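Local coordinates for ketosynthase (Streptomyces sp. MSC090213JE08, PDB 6KXD), which probably serves as the chain length factor, paired with a ketosynthase subunit in the type II polyketide synthase for ishigamide, at residues B[55-67]-B[207-219]. Numbering follows the deposited sequence.
Sequences GLGPLPSSDVCTV and EFSAAHAWFEHTA
Phe208 turns its ring away from the backbone N (chi1 -174°), which carries it among Leu56, Leu59, Val64 and Thr66, whereas Trp214 sets CG anti to its own carbonyl carbon (chi1 -80°), a rotation that lays the indole under Pro60. These two aromatics fasten a loop of the thiolase fold, running from residue 55 into strand 63-65, to the start and one flank of helix 210-219. Phe208, just ahead of the helix, suits an apolar pocket: Val64 lies over one face of its ring, toward the rim, with CG1 3.4 Å from Phe208 CZ, while Leu59 CD1 meets the ring edge, 4.1 Å from the same CZ. The other methyl of Leu59, CD2, rests 3.7 Å from Ala210 CB; Ala210 and Ala213 are small enough for the loop to come close to the helix backbone. Farther along, Pro60 covers the indole by a CH-pi contact, its CD nearly above the centre of the five-membered ring and 3.6 Å from Trp214 CE2. In the indole plane, Trp214 NE1 donates a fairly straight bond to Pro58 O (2.9 Å, N-H...O 166°), reaching the oxygen from above the carbonyl plane. With an alanine in place of Trp214, Pro58 O would probably lose this donor and a gap would open beneath Pro60. Pro60 CB lies 3.5 Å from His217 CB as the two side chains slide past each other; His217 NE2 is hydrogen-bonded to Glu133 of the partner subunit, on which Pro132 also packs against Trp214, so the contact borders the dimer interface. Where the helix begins, Ser209 is the N-cap: its OG accepts from His212 N at 3.0 Å.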
loop_
_atom_site.group_PDB
_atom_site.type_symbol
_atom_site.label_atom_id
_atom_site.label_comp_id
_atom_site.label_asym_id
_atom_site.label_seq_id
_atom_site.Cartn_x
_atom_site.Cartn_y
_atom_site.Cartn_z
ATOM N N GLY B 55 -2.217 30.326 -8.881
ATOM C CA GLY B 55 -2.153 29.252 -9.873
ATOM C C GLY B 55 -2.952 28.011 -9.496
ATOM O O GLY B 55 -3.456 27.314 -10.370
ATOM N N LEU B 56 -3.071 27.725 -8.194
ATOM C CA LEU B 56 -3.845 26.572 -7.709
ATOM C C LEU B 56 -5.350 26.758 -7.950
ATOM O O LEU B 56 -6.124 25.837 -7.743
ATOM C CB LEU B 56 -3.543 26.390 -6.221
ATOM C CG LEU B 56 -2.125 25.899 -5.927
ATOM C CD1 LEU B 56 -1.708 26.254 -4.512
ATOM C CD2 LEU B 56 -2.003 24.398 -6.173
ATOM N N GLY B 57 -5.771 27.959 -8.364
ATOM C CA GLY B 57 -7.174 28.230 -8.626
ATOM C C GLY B 57 -7.934 28.365 -7.315
ATOM O O GLY B 57 -7.316 28.391 -6.254
ATOM N N PRO B 58 -9.281 28.459 -7.337
ATOM C CA PRO B 58 -10.048 28.640 -6.104
ATOM C C PRO B 58 -9.752 27.475 -5.141
ATOM O O PRO B 58 -9.536 26.368 -5.607
ATOM C CB PRO B 58 -11.519 28.669 -6.561
ATOM C CG PRO B 58 -11.515 28.072 -7.970
ATOM C CD PRO B 58 -10.135 28.359 -8.530
ATOM N N LEU B 59 -9.696 27.777 -3.838
ATOM C CA LEU B 59 -9.476 26.805 -2.761
ATOM C C LEU B 59 -10.487 27.065 -1.656
ATOM O O LEU B 59 -10.977 28.180 -1.522
ATOM C CB LEU B 59 -8.060 26.950 -2.199
ATOM C CG LEU B 59 -6.917 26.553 -3.126
ATOM C CD1 LEU B 59 -5.603 27.051 -2.566
ATOM C CD2 LEU B 59 -6.873 25.051 -3.354
ATOM N N PRO B 60 -10.779 26.064 -0.793
ATOM C CA PRO B 60 -11.732 26.249 0.297
ATOM C C PRO B 60 -11.211 27.225 1.355
ATOM O O PRO B 60 -11.972 27.704 2.162
ATOM C CB PRO B 60 -11.926 24.861 0.931
ATOM C CG PRO B 60 -10.984 23.920 0.197
ATOM C CD PRO B 60 -10.201 24.717 -0.824
ATOM N N SER B 61 -9.894 27.429 1.369
ATOM C CA SER B 61 -9.225 28.341 2.228
ATOM C C SER B 61 -8.026 28.909 1.481
ATOM O O SER B 61 -7.385 28.208 0.678
ATOM C CB SER B 61 -8.787 27.669 3.495
ATOM O OG SER B 61 -7.994 28.563 4.254
ATOM N N SER B 62 -7.689 30.158 1.802
ATOM C CA SER B 62 -6.620 30.863 1.117
ATOM C C SER B 62 -5.288 30.543 1.789
ATOM O O SER B 62 -4.243 30.739 1.193
ATOM C CB SER B 62 -6.876 32.350 1.110
ATOM O OG SER B 62 -7.090 32.822 2.437
ATOM N N ASP B 63 -5.356 30.115 3.054
ATOM C CA ASP B 63 -4.187 29.894 3.852
ATOM C C ASP B 63 -3.725 28.442 3.642
ATOM O O ASP B 63 -4.534 27.513 3.726
ATOM C CB ASP B 63 -4.491 30.215 5.310
ATOM C CG ASP B 63 -4.601 31.714 5.563
ATOM O OD1 ASP B 63 -4.044 32.480 4.754
ATOM O OD2 ASP B 63 -5.189 32.093 6.587
ATOM N N VAL B 64 -2.429 28.279 3.350
ATOM C CA VAL B 64 -1.838 26.964 3.079
ATOM C C VAL B 64 -0.409 26.923 3.625
ATOM O O VAL B 64 0.321 27.923 3.677
ATOM C CB VAL B 64 -1.866 26.592 1.583
ATOM C CG1 VAL B 64 -3.277 26.500 1.024
ATOM C CG2 VAL B 64 -1.015 27.515 0.734
ATOM N N CYS B 65 0.016 25.706 3.978
ATOM C CA CYS B 65 1.350 25.463 4.389
ATOM C C CYS B 65 2.045 24.647 3.300
ATOM O O CYS B 65 2.227 23.425 3.424
ATOM C CB CYS B 65 1.410 24.761 5.738
ATOM S SG CYS B 65 0.553 25.673 7.046
ATOM N N THR B 66 2.397 25.342 2.220
ATOM C CA THR B 66 3.107 24.736 1.126
ATOM C C THR B 66 4.602 24.788 1.444
ATOM O O THR B 66 5.078 25.565 2.302
ATOM C CB THR B 66 2.812 25.452 -0.206
ATOM O OG1 THR B 66 2.843 26.839 0.099
ATOM C CG2 THR B 66 1.485 25.088 -0.837
ATOM N N VAL B 67 5.349 23.972 0.707
ATOM C CA VAL B 67 6.789 24.025 0.732
ATOM C C VAL B 67 7.207 25.319 0.033
ATOM O O VAL B 67 6.943 25.461 -1.134
ATOM C CB VAL B 67 7.430 22.814 0.034
ATOM C CG1 VAL B 67 8.923 22.862 0.144
ATOM C CG2 VAL B 67 6.942 21.504 0.611
ATOM N N GLU B 207 1.237 15.683 -1.041
ATOM C CA GLU B 207 1.338 16.885 -1.816
ATOM C C GLU B 207 0.155 17.795 -1.467
ATOM O O GLU B 207 -0.917 17.340 -1.107
ATOM C CB GLU B 207 1.336 16.592 -3.313
ATOM C CG GLU B 207 -0.032 16.157 -3.807
ATOM C CD GLU B 207 -0.148 15.807 -5.278
ATOM O OE1 GLU B 207 0.908 15.749 -5.977
ATOM O OE2 GLU B 207 -1.271 15.514 -5.696
ATOM N N PHE B 208 0.387 19.092 -1.580
ATOM C CA PHE B 208 -0.706 20.037 -1.597
ATOM C C PHE B 208 -1.270 20.093 -3.033
ATOM O O PHE B 208 -0.533 20.113 -4.006
ATOM C CB PHE B 208 -0.287 21.423 -1.104
ATOM C CG PHE B 208 -1.505 22.307 -1.014
ATOM C CD1 PHE B 208 -2.307 22.289 0.114
ATOM C CD2 PHE B 208 -1.941 23.015 -2.121
ATOM C CE1 PHE B 208 -3.479 23.032 0.154
ATOM C CE2 PHE B 208 -3.125 23.739 -2.084
ATOM C CZ PHE B 208 -3.872 23.762 -0.938
ATOM N N SER B 209 -2.591 20.006 -3.161
ATOM C CA SER B 209 -3.262 20.119 -4.451
ATOM C C SER B 209 -4.642 20.693 -4.195
ATOM O O SER B 209 -5.203 20.474 -3.127
ATOM C CB SER B 209 -3.403 18.824 -5.211
ATOM O OG SER B 209 -4.297 17.918 -4.577
ATOM N N ALA B 210 -5.145 21.455 -5.168
ATOM C CA ALA B 210 -6.531 21.958 -5.079
ATOM C C ALA B 210 -7.495 20.774 -4.895
ATOM O O ALA B 210 -8.468 20.844 -4.116
ATOM C CB ALA B 210 -6.874 22.782 -6.313
ATOM N N ALA B 211 -7.206 19.631 -5.514
ATOM C CA ALA B 211 -8.102 18.503 -5.373
ATOM C C ALA B 211 -8.174 18.032 -3.914
ATOM O O ALA B 211 -9.281 17.916 -3.284
ATOM C CB ALA B 211 -7.714 17.408 -6.321
ATOM N N HIS B 212 -6.997 17.755 -3.364
ATOM C CA HIS B 212 -6.837 17.403 -1.952
ATOM C C HIS B 212 -7.550 18.411 -1.049
ATOM O O HIS B 212 -8.310 18.011 -0.167
ATOM C CB HIS B 212 -5.356 17.314 -1.610
ATOM C CG HIS B 212 -5.117 16.858 -0.220
ATOM N ND1 HIS B 212 -4.414 17.611 0.675
ATOM C CD2 HIS B 212 -5.555 15.770 0.432
ATOM C CE1 HIS B 212 -4.392 16.975 1.827
ATOM N NE2 HIS B 212 -5.091 15.852 1.706
ATOM N N ALA B 213 -7.271 19.701 -1.249
ATOM C CA ALA B 213 -7.838 20.730 -0.405
ATOM C C ALA B 213 -9.370 20.670 -0.477
ATOM O O ALA B 213 -10.029 20.681 0.546
ATOM C CB ALA B 213 -7.332 22.096 -0.774
ATOM N N TRP B 214 -9.919 20.587 -1.687
ATOM C CA TRP B 214 -11.397 20.522 -1.850
ATOM C C TRP B 214 -11.953 19.221 -1.274
ATOM O O TRP B 214 -12.993 19.228 -0.614
ATOM C CB TRP B 214 -11.748 20.717 -3.333
ATOM C CG TRP B 214 -11.715 22.158 -3.704
ATOM C CD1 TRP B 214 -10.803 22.806 -4.477
ATOM C CD2 TRP B 214 -12.647 23.158 -3.253
ATOM N NE1 TRP B 214 -11.108 24.137 -4.540
ATOM C CE2 TRP B 214 -12.231 24.382 -3.807
ATOM C CE3 TRP B 214 -13.780 23.126 -2.425
ATOM C CZ2 TRP B 214 -12.921 25.574 -3.571
ATOM C CZ3 TRP B 214 -14.465 24.303 -2.199
ATOM C CH2 TRP B 214 -14.022 25.506 -2.745
ATOM N N PHE B 215 -11.256 18.098 -1.466
ATOM C CA PHE B 215 -11.792 16.853 -0.961
ATOM C C PHE B 215 -11.796 16.857 0.562
ATOM O O PHE B 215 -12.740 16.346 1.179
ATOM C CB PHE B 215 -11.019 15.647 -1.476
ATOM C CG PHE B 215 -11.313 15.279 -2.905
ATOM C CD1 PHE B 215 -12.393 15.815 -3.583
ATOM C CD2 PHE B 215 -10.497 14.384 -3.577
ATOM C CE1 PHE B 215 -12.652 15.464 -4.900
ATOM C CE2 PHE B 215 -10.765 14.035 -4.893
ATOM C CZ PHE B 215 -11.858 14.557 -5.539
ATOM N N GLU B 216 -10.727 17.392 1.145
ATOM C CA GLU B 216 -10.617 17.496 2.596
ATOM C C GLU B 216 -11.768 18.336 3.138
ATOM O O GLU B 216 -12.345 18.007 4.163
ATOM C CB GLU B 216 -9.304 18.165 2.997
ATOM C CG GLU B 216 -8.149 17.183 3.009
ATOM C CD GLU B 216 -8.353 16.013 3.954
ATOM O OE1 GLU B 216 -8.443 16.250 5.183
ATOM O OE2 GLU B 216 -8.472 14.884 3.451
ATOM N N HIS B 217 -11.978 19.488 2.505
ATOM C CA HIS B 217 -13.051 20.415 2.900
ATOM C C HIS B 217 -14.404 19.691 2.843
ATOM O O HIS B 217 -15.193 19.778 3.779
ATOM C CB HIS B 217 -13.018 21.675 2.032
ATOM C CG HIS B 217 -14.288 22.465 2.058
ATOM N ND1 HIS B 217 -14.579 23.358 3.074
ATOM C CD2 HIS B 217 -15.327 22.517 1.193
ATOM C CE1 HIS B 217 -15.753 23.912 2.844
ATOM N NE2 HIS B 217 -16.243 23.396 1.705
ATOM N N THR B 218 -14.637 18.944 1.763
ATOM C CA THR B 218 -15.849 18.196 1.581
ATOM C C THR B 218 -16.012 17.183 2.719
ATOM O O THR B 218 -17.097 17.050 3.247
ATOM C CB THR B 218 -15.884 17.475 0.231
ATOM O OG1 THR B 218 -15.561 18.387 -0.814
ATOM C CG2 THR B 218 -17.218 16.841 -0.075
ATOM N N ALA B 219 -14.922 16.468 3.061
ATOM C CA ALA B 219 -14.931 15.390 4.044
ATOM C C ALA B 219 -15.081 15.928 5.477
ATOM O O ALA B 219 -15.468 15.166 6.370
ATOM C CB ALA B 219 -13.679 14.541 3.926
#